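Hypothetical aldose 1-epimerase (Klebsiella pneumoniae subsp. pneumoniae MGH 78578, PDB 3TY1) probably binds carbohydrate, as galactose mutarotase-like proteins do, but has no established reaction or substrate. Local coordinates at residues S212-P217 / A275-K280; A286-D291 / T313-G318; T350-S355 / A359-K364. One frame throughout, in Å; residues are numbered along the deposited sequence.

Interaction 1: S212-P217 / A275-K280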
loop_
_atom_site.group_PDB
_atom_site.type_symbol
_atom_site.label_atom_id
_atom_site.label_comp_id
_atom_site.label_asym_id
_atom_site.label_seq_id
_atom_site.Cartn_x
_atom_site.Cartn_y
_atom_site.Cartn_z
ATOM N N SER A 212 -14.351 10.716 -18.982
ATOM C CA SER A 212 -15.315 9.764 -19.564
ATOM C C SER A 212 -14.752 9.189 -20.854
ATOM O O SER A 212 -14.430 9.946 -21.786
ATOM C CB SER A 212 -16.659 10.466 -19.735
ATOM O OG SER A 212 -17.039 11.172 -18.525
ATOM N N ASN A 213 -14.675 7.857 -20.946
ATOM C CA ASN A 213 -13.834 7.178 -21.932
ATOM C C ASN A 213 -14.599 6.209 -22.805
ATOM O O ASN A 213 -15.295 5.333 -22.292
ATOM C CB ASN A 213 -12.692 6.470 -21.162
ATOM C CG ASN A 213 -12.078 7.387 -20.100
ATOM O OD1 ASN A 213 -11.681 8.487 -20.418
ATOM N ND2 ASN A 213 -12.042 6.951 -18.849
ATOM N N PHE A 214 -14.452 6.351 -24.124
ATOM C CA PHE A 214 -15.280 5.607 -25.091
ATOM C C PHE A 214 -14.358 5.001 -26.136
ATOM O O PHE A 214 -13.524 5.698 -26.701
ATOM C CB PHE A 214 -16.300 6.544 -25.784
ATOM C CG PHE A 214 -17.144 7.327 -24.820
ATOM C CD1 PHE A 214 -18.305 6.787 -24.277
ATOM C CD2 PHE A 214 -16.740 8.588 -24.397
ATOM C CE1 PHE A 214 -19.081 7.519 -23.355
ATOM C CE2 PHE A 214 -17.477 9.295 -23.476
ATOM C CZ PHE A 214 -18.684 8.767 -22.958
ATOM N N GLY A 215 -14.482 3.693 -26.345
ATOM C CA GLY A 215 -13.690 2.989 -27.359
ATOM C C GLY A 215 -14.656 2.372 -28.348
ATOM O O GLY A 215 -15.795 2.893 -28.562
ATOM N N THR A 216 -14.235 1.269 -28.959
ATOM C CA THR A 216 -15.107 0.552 -29.890
ATOM C C THR A 216 -16.358 0.042 -29.136
ATOM O O THR A 216 -16.274 -0.226 -27.944
ATOM C CB THR A 216 -14.377 -0.634 -30.585
ATOM O OG1 THR A 216 -13.949 -1.569 -29.596
ATOM C CG2 THR A 216 -13.168 -0.148 -31.361
ATOM N N PRO A 217 -17.507 -0.117 -29.816
ATOM C CA PRO A 217 -17.824 0.077 -31.234
ATOM C C PRO A 217 -18.190 1.485 -31.650
ATOM O O PRO A 217 -18.535 1.691 -32.816
ATOM C CB PRO A 217 -19.054 -0.804 -31.431
ATOM C CG PRO A 217 -19.749 -0.763 -30.084
ATOM C CD PRO A 217 -18.691 -0.583 -29.048
ATOM N N ALA A 275 -22.042 17.211 -25.302
ATOM C CA ALA A 275 -20.929 16.738 -26.113
ATOM C C ALA A 275 -21.138 15.264 -26.415
ATOM O O ALA A 275 -21.750 14.516 -25.603
ATOM C CB ALA A 275 -19.618 16.959 -25.370
ATOM N N ALA A 276 -20.605 14.816 -27.536
ATOM C CA ALA A 276 -20.849 13.426 -27.954
ATOM C C ALA A 276 -19.768 12.873 -28.896
ATOM O O ALA A 276 -19.072 13.637 -29.583
ATOM C CB ALA A 276 -22.235 13.349 -28.635
ATOM N N VAL A 277 -19.617 11.553 -28.877
ATOM C CA VAL A 277 -18.840 10.827 -29.838
ATOM C C VAL A 277 -19.819 9.915 -30.568
ATOM O O VAL A 277 -20.665 9.263 -29.961
ATOM C CB VAL A 277 -17.658 10.061 -29.242
ATOM C CG1 VAL A 277 -18.085 9.134 -28.088
ATOM C CG2 VAL A 277 -16.970 9.246 -30.354
ATOM N N VAL A 278 -19.747 9.929 -31.889
ATOM C CA VAL A 278 -20.643 9.151 -32.713
ATOM C C VAL A 278 -19.809 8.401 -33.746
ATOM O O VAL A 278 -18.728 8.848 -34.140
ATOM C CB VAL A 278 -21.711 10.043 -33.356
ATOM C CG1 VAL A 278 -22.480 10.831 -32.283
ATOM C CG2 VAL A 278 -21.094 11.003 -34.403
ATOM N N ASN A 279 -20.292 7.235 -34.149
ATOM C CA ASN A 279 -19.584 6.438 -35.130
ATOM C C ASN A 279 -19.692 7.073 -36.535
ATOM O O ASN A 279 -20.364 8.082 -36.705
ATOM C CB ASN A 279 -20.021 4.987 -35.038
ATOM C CG ASN A 279 -21.418 4.717 -35.566
ATOM O OD1 ASN A 279 -22.198 5.629 -35.897
ATOM N ND2 ASN A 279 -21.737 3.427 -35.671
ATOM N N LYS A 280 -19.023 6.492 -37.512
ATOM C CA LYS A 280 -18.969 7.060 -38.869
ATOM C C LYS A 280 -20.337 7.079 -39.565
ATOM O O LYS A 280 -20.697 8.073 -40.226
ATOM C CB LYS A 280 -17.942 6.292 -39.713
ATOM C CG LYS A 280 -17.631 6.901 -41.093
ATOM C CD LYS A 280 -16.795 5.934 -41.909
ATOM C CE LYS A 280 -16.738 6.361 -43.380
ATOM N NZ LYS A 280 -16.049 7.673 -43.527
HETATM O O HOH W 1 -19.834 1.414 -35.135
#
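Two sheets of the galactose mutarotase-like supersandwich face each other where Phe214, near the end of strand 204-214, meets Val277 of strand 272-278. Both side chains point into the space between the layers, and both are buried, so an aromatic ring and a branched aliphatic group suit the place: they fill it and have no polar atom to satisfy. One methyl does the touching. Val277 CG1 lies 3.9 Å from Phe214 CG and about as far from CB, approaching the root of the ring obliquely. A chi1 of 53° sets CG1 between the backbone N and the carbonyl carbon of Val277, and it is this branch that reaches the phenylalanine. Ala286 and Ile288 of strand 285-291, next to strand 272-278, and Ile315, from Phe214's own sheet, also pack on the ring.

Beyond the strand ends the contact turns polar. Pro217, which follows a cis peptide bond, comes near Asn279 through its carbonyl, and a water joins the two. Both polar atoms of the Asn279 amide are engaged, OD1 by the backbone N of Lys284 and ND2 by Asp283 OD1 and the water. That water donates to Pro217 O at 2.7 Å and accepts from Asn279 ND2 at 2.8 Å.

Interaction 2: A286-D291 / T313-G318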
loop_
_atom_site.group_PDB
_atom_site.type_symbol
_atom_site.label_atom_id
_atom_site.label_comp_id
_atom_site.label_asym_id
_atom_site.label_seq_id
_atom_site.Cartn_x
_atom_site.Cartn_y
_atom_site.Cartn_z
ATOM N N ALA A 286 -22.453 8.204 -27.946
ATOM C CA ALA A 286 -22.667 8.483 -26.527
ATOM C C ALA A 286 -22.598 9.953 -26.359
ATOM O O ALA A 286 -21.711 10.597 -26.934
ATOM C CB ALA A 286 -21.617 7.804 -25.625
ATOM N N SER A 287 -23.513 10.484 -25.557
ATOM C CA SER A 287 -23.565 11.925 -25.279
ATOM C C SER A 287 -23.485 12.160 -23.788
ATOM O O SER A 287 -23.924 11.307 -22.982
ATOM C CB SER A 287 -24.861 12.540 -25.822
ATOM O OG SER A 287 -25.992 12.048 -25.163
ATOM N N ILE A 288 -22.885 13.282 -23.441
ATOM C CA ILE A 288 -22.760 13.717 -22.071
ATOM C C ILE A 288 -23.319 15.108 -21.989
ATOM O O ILE A 288 -22.867 16.024 -22.709
ATOM C CB ILE A 288 -21.271 13.741 -21.554
ATOM C CG1 ILE A 288 -20.566 12.421 -21.806
ATOM C CG2 ILE A 288 -21.182 14.042 -20.060
ATOM C CD1 ILE A 288 -19.053 12.448 -21.451
ATOM N N GLN A 289 -24.301 15.281 -21.127
ATOM C CA GLN A 289 -24.817 16.593 -20.788
ATOM C C GLN A 289 -24.194 17.035 -19.497
ATOM O O GLN A 289 -24.148 16.270 -18.551
ATOM C CB GLN A 289 -26.337 16.582 -20.620
ATOM C CG GLN A 289 -26.961 17.913 -20.112
ATOM C CD GLN A 289 -28.473 17.810 -19.865
ATOM O OE1 GLN A 289 -29.115 16.853 -20.289
ATOM N NE2 GLN A 289 -29.016 18.765 -19.135
ATOM N N PHE A 290 -23.762 18.290 -19.435
ATOM C CA PHE A 290 -23.214 18.855 -18.198
ATOM C C PHE A 290 -23.551 20.324 -18.097
ATOM O O PHE A 290 -24.000 20.933 -19.068
ATOM C CB PHE A 290 -21.703 18.564 -18.014
ATOM C CG PHE A 290 -20.801 19.172 -19.042
ATOM C CD1 PHE A 290 -20.605 18.550 -20.258
ATOM C CD2 PHE A 290 -20.133 20.374 -18.789
ATOM C CE1 PHE A 290 -19.778 19.114 -21.236
ATOM C CE2 PHE A 290 -19.274 20.924 -19.745
ATOM C CZ PHE A 290 -19.093 20.282 -20.961
ATOM N N ASP A 291 -23.402 20.844 -16.890
ATOM C CA ASP A 291 -23.745 22.203 -16.510
ATOM C C ASP A 291 -22.458 23.038 -16.473
ATOM O O ASP A 291 -21.573 22.789 -15.626
ATOM C CB ASP A 291 -24.406 22.145 -15.127
ATOM C CG ASP A 291 -25.021 23.467 -14.684
ATOM O OD1 ASP A 291 -24.341 24.532 -14.697
ATOM O OD2 ASP A 291 -26.222 23.452 -14.329
ATOM N N THR A 313 -11.224 7.487 -26.659
ATOM C CA THR A 313 -11.319 8.924 -26.546
ATOM C C THR A 313 -11.949 9.293 -25.223
ATOM O O THR A 313 -12.864 8.620 -24.713
ATOM C CB THR A 313 -12.126 9.571 -27.740
ATOM O OG1 THR A 313 -12.069 11.013 -27.647
ATOM C CG2 THR A 313 -13.568 9.124 -27.728
ATOM N N GLY A 314 -11.449 10.374 -24.653
ATOM C CA GLY A 314 -12.005 10.935 -23.417
ATOM C C GLY A 314 -12.762 12.176 -23.738
ATOM O O GLY A 314 -12.230 13.053 -24.470
ATOM N N ILE A 315 -13.992 12.279 -23.229
ATOM C CA ILE A 315 -14.783 13.545 -23.271
ATOM C C ILE A 315 -14.815 13.931 -21.815
ATOM O O ILE A 315 -15.450 13.248 -21.018
ATOM C CB ILE A 315 -16.193 13.338 -23.793
ATOM C CG1 ILE A 315 -16.152 12.791 -25.225
ATOM C CG2 ILE A 315 -16.956 14.666 -23.758
ATOM C CD1 ILE A 315 -17.561 12.518 -25.824
ATOM N N GLU A 316 -14.073 14.965 -21.444
ATOM C CA GLU A 316 -13.746 15.218 -20.041
ATOM C C GLU A 316 -14.145 16.578 -19.529
ATOM O O GLU A 316 -13.323 17.527 -19.497
ATOM C CB GLU A 316 -12.234 14.999 -19.852
ATOM C CG GLU A 316 -11.672 13.745 -20.533
ATOM C CD GLU A 316 -10.200 13.572 -20.351
ATOM O OE1 GLU A 316 -9.568 14.370 -19.616
ATOM O OE2 GLU A 316 -9.667 12.622 -20.972
ATOM N N PRO A 317 -15.404 16.707 -19.138
ATOM C CA PRO A 317 -15.820 17.990 -18.593
ATOM C C PRO A 317 -15.190 18.179 -17.227
ATOM O O PRO A 317 -15.045 17.216 -16.472
ATOM C CB PRO A 317 -17.339 17.891 -18.523
ATOM C CG PRO A 317 -17.670 16.489 -18.750
ATOM C CD PRO A 317 -16.525 15.792 -19.350
ATOM N N GLY A 318 -14.766 19.395 -16.941
ATOM C CA GLY A 318 -14.101 19.649 -15.702
ATOM C C GLY A 318 -14.128 21.074 -15.241
ATOM O O GLY A 318 -14.600 21.977 -15.969
#
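Aromatic and aliphatic packing alone joins Phe290 and Ile288 of strand 286-291 to Pro317 and Ile315 of strand 313-318. The two short strands run nearly parallel, 12° apart, with axes 8.7 Å from each other at closest approach. They belong to different sheets of the supersandwich, so their side chains, not their backbones, meet.

The CH-pi contact is the more directional part. Pro317 CB sits above the centre of the Phe290 ring, 3.5 Å from the centroid and only 3° off the ring normal. Its distances to the six ring carbons are therefore almost equal, while CG leans toward the CD1 side, 3.9 Å from Phe290 CD1. Proline suits the place because its ring offers a compact set of C-H groups next to the backbone, and phenylalanine because it presents a flat face to them.

The aliphatic contacts lie one step back along the strands. The side chains of Ile288 and Ile315 lie alongside one another, pointing in opposite senses. With CG1 of Ile288 beside the backbone N (chi1 -52°) and the chain extended beyond it, CD1 comes to 3.8 Å from Ile315 CB and touches the carbonyl oxygen of Ile315 at 3.7 Å. Ala275 and Leu298 also pack on Ile315, while Leu347 and Tyr349 adjoin Ile288.

Buried and without polar bonds between them, the two strands are held by dispersion, close shape fit and the hydrophobic effect.

Interaction 3: T350-S355 / A359-K364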
loop_
_atom_site.group_PDB
_atom_site.type_symbol
_atom_site.label_atom_id
_atom_site.label_comp_id
_atom_site.label_asym_id
_atom_site.label_seq_id
_atom_site.Cartn_x
_atom_site.Cartn_y
_atom_site.Cartn_z
ATOM N N THR A 350 -25.952 9.374 -22.230
ATOM C CA THR A 350 -26.934 8.688 -23.022
ATOM C C THR A 350 -26.232 7.814 -24.051
ATOM O O THR A 350 -25.369 8.285 -24.817
ATOM C CB THR A 350 -27.876 9.663 -23.749
ATOM O OG1 THR A 350 -28.422 10.614 -22.818
ATOM C CG2 THR A 350 -29.013 8.901 -24.467
ATOM N N LEU A 351 -26.643 6.562 -24.105
ATOM C CA LEU A 351 -26.161 5.628 -25.107
ATOM C C LEU A 351 -27.117 5.754 -26.318
ATOM O O LEU A 351 -28.308 5.386 -26.275
ATOM C CB LEU A 351 -26.106 4.201 -24.542
ATOM C CG LEU A 351 -25.302 3.193 -25.403
ATOM C CD1 LEU A 351 -23.864 3.686 -25.535
ATOM C CD2 LEU A 351 -25.325 1.790 -24.818
ATOM N N LEU A 352 -26.573 6.307 -27.394
ATOM C CA LEU A 352 -27.309 6.591 -28.617
ATOM C C LEU A 352 -27.194 5.344 -29.485
ATOM O O LEU A 352 -26.077 4.855 -29.765
ATOM C CB LEU A 352 -26.695 7.829 -29.292
ATOM C CG LEU A 352 -26.435 9.099 -28.425
ATOM C CD1 LEU A 352 -25.608 10.111 -29.199
ATOM C CD2 LEU A 352 -27.736 9.724 -27.896
ATOM N N HIS A 353 -28.333 4.748 -29.843
ATOM C CA HIS A 353 -28.303 3.425 -30.516
ATOM C C HIS A 353 -29.083 3.393 -31.830
ATOM O O HIS A 353 -29.393 2.324 -32.326
ATOM C CB HIS A 353 -28.759 2.317 -29.560
ATOM C CG HIS A 353 -30.134 2.517 -28.982
ATOM N ND1 HIS A 353 -31.274 2.036 -29.586
ATOM C CD2 HIS A 353 -30.544 3.138 -27.849
ATOM C CE1 HIS A 353 -32.330 2.362 -28.852
ATOM N NE2 HIS A 353 -31.914 3.038 -27.793
ATOM N N ASP A 354 -29.439 4.554 -32.368
ATOM C CA ASP A 354 -29.951 4.618 -33.739
ATOM C C ASP A 354 -29.692 5.997 -34.359
ATOM O O ASP A 354 -29.301 6.934 -33.658
ATOM C CB ASP A 354 -31.415 4.134 -33.858
ATOM C CG ASP A 354 -32.418 5.049 -33.162
ATOM O OD1 ASP A 354 -32.146 6.254 -32.988
ATOM O OD2 ASP A 354 -33.510 4.547 -32.812
ATOM N N SER A 355 -29.923 6.096 -35.667
ATOM C CA SER A 355 -29.678 7.333 -36.431
ATOM C C SER A 355 -30.462 8.519 -35.915
ATOM O O SER A 355 -29.897 9.601 -35.779
ATOM C CB SER A 355 -29.955 7.120 -37.913
ATOM O OG SER A 355 -29.076 6.119 -38.406
ATOM N N ALA A 359 -29.047 12.025 -34.593
ATOM C CA ALA A 359 -29.473 13.228 -35.333
ATOM C C ALA A 359 -30.037 14.273 -34.371
ATOM O O ALA A 359 -29.721 15.469 -34.493
ATOM C CB ALA A 359 -30.482 12.867 -36.431
ATOM N N ALA A 360 -30.829 13.820 -33.405
ATOM C CA ALA A 360 -31.380 14.676 -32.348
ATOM C C ALA A 360 -30.268 15.354 -31.514
ATOM O O ALA A 360 -30.340 16.547 -31.194
ATOM C CB ALA A 360 -32.345 13.867 -31.428
ATOM N N VAL A 361 -29.243 14.592 -31.160
ATOM C CA VAL A 361 -28.090 15.161 -30.439
ATOM C C VAL A 361 -27.360 16.184 -31.319
ATOM O O VAL A 361 -27.077 17.312 -30.883
ATOM C CB VAL A 361 -27.115 14.055 -29.969
ATOM C CG1 VAL A 361 -25.734 14.619 -29.618
ATOM C CG2 VAL A 361 -27.728 13.322 -28.781
ATOM N N GLU A 362 -27.133 15.812 -32.576
ATOM C CA GLU A 362 -26.419 16.694 -33.504
ATOM C C GLU A 362 -27.190 18.010 -33.747
ATOM O O GLU A 362 -26.595 19.093 -33.788
ATOM C CB GLU A 362 -26.078 15.923 -34.781
ATOM C CG GLU A 362 -25.001 16.572 -35.620
ATOM C CD GLU A 362 -24.357 15.641 -36.647
ATOM O OE1 GLU A 362 -24.608 14.407 -36.645
ATOM O OE2 GLU A 362 -23.585 16.164 -37.480
ATOM N N GLN A 363 -28.519 17.910 -33.830
ATOM C CA GLN A 363 -29.426 19.067 -34.018
ATOM C C GLN A 363 -29.452 19.981 -32.776
ATOM O O GLN A 363 -29.454 21.213 -32.908
ATOM C CB GLN A 363 -30.873 18.612 -34.356
ATOM C CG GLN A 363 -31.291 18.597 -35.850
ATOM C CD GLN A 363 -30.979 17.298 -36.642
ATOM O OE1 GLN A 363 -29.805 16.939 -36.873
ATOM N NE2 GLN A 363 -32.048 16.623 -37.110
ATOM N N LYS A 364 -29.469 19.398 -31.574
ATOM C CA LYS A 364 -29.414 20.198 -30.337
ATOM C C LYS A 364 -28.082 20.938 -30.229
ATOM O O LYS A 364 -28.048 22.111 -29.862
ATOM C CB LYS A 364 -29.659 19.346 -29.088
ATOM C CG LYS A 364 -29.810 20.138 -27.785
ATOM C CD LYS A 364 -31.080 21.032 -27.718
ATOM C CE LYS A 364 -30.928 22.158 -26.672
ATOM N NZ LYS A 364 -32.016 23.203 -26.737
#
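Leu352, the last residue of strand 342-352, reaches toward Val361 of helix 355-369, tying strand to helix across the tight connection that joins them. From CB the side chain extends toward the helix; CG, beside the backbone N (chi1 -49°), carries the fork forward, and both of its tips close on the same methyl. Leu352 CD2 lies 3.7 Å from Val361 CG2, and CD1 lies 3.9 Å from that same CG2. Leucine is long enough to reach the helix from the strand, and valine offers a short branched side chain on the sheet-facing side of the helix, where Leu274 and Ala276 of strand 272-278 also touch it.

At the start of the helix the backbone takes over. The N-H of Ala359 donates to Ser355 O at 2.8 Å, the ordinary helical bond from residue i+4 to the carbonyl of residue i. Asp354 is the N-cap, its OD1 accepting from the backbone N of Gln357; a short acidic side chain suits this place because it satisfies an early N-H of the helix.

The backbone bond and the Asp354 cap thus order the helix start, the methyls dock it on the sheet, and Glu362 adds a salt bridge to Arg224.

How the interactions relate
Interactions 1 and 2 are two parts of one buried interface: each pairs the strands of one sheet (272-278, then 285-291) with those of the facing sheet (204-214, then 311-318). They are neighbours in both layers, joined by backbone bonds Ala275 to Ile288 and Ser212 to Ile315. Interaction 2, nearest the chain's centre, is wholly apolar, whereas interaction 1 passes from apolar packing to a water bridge at the strand ends. Interaction 3 lies farther out and is partly exposed. It uses strand 342-352, next to 285-291 in the same sheet, and its helix covers the other side of strand 272-278, Val361 meeting Ala276; its chemistry adds helical backbone bonding.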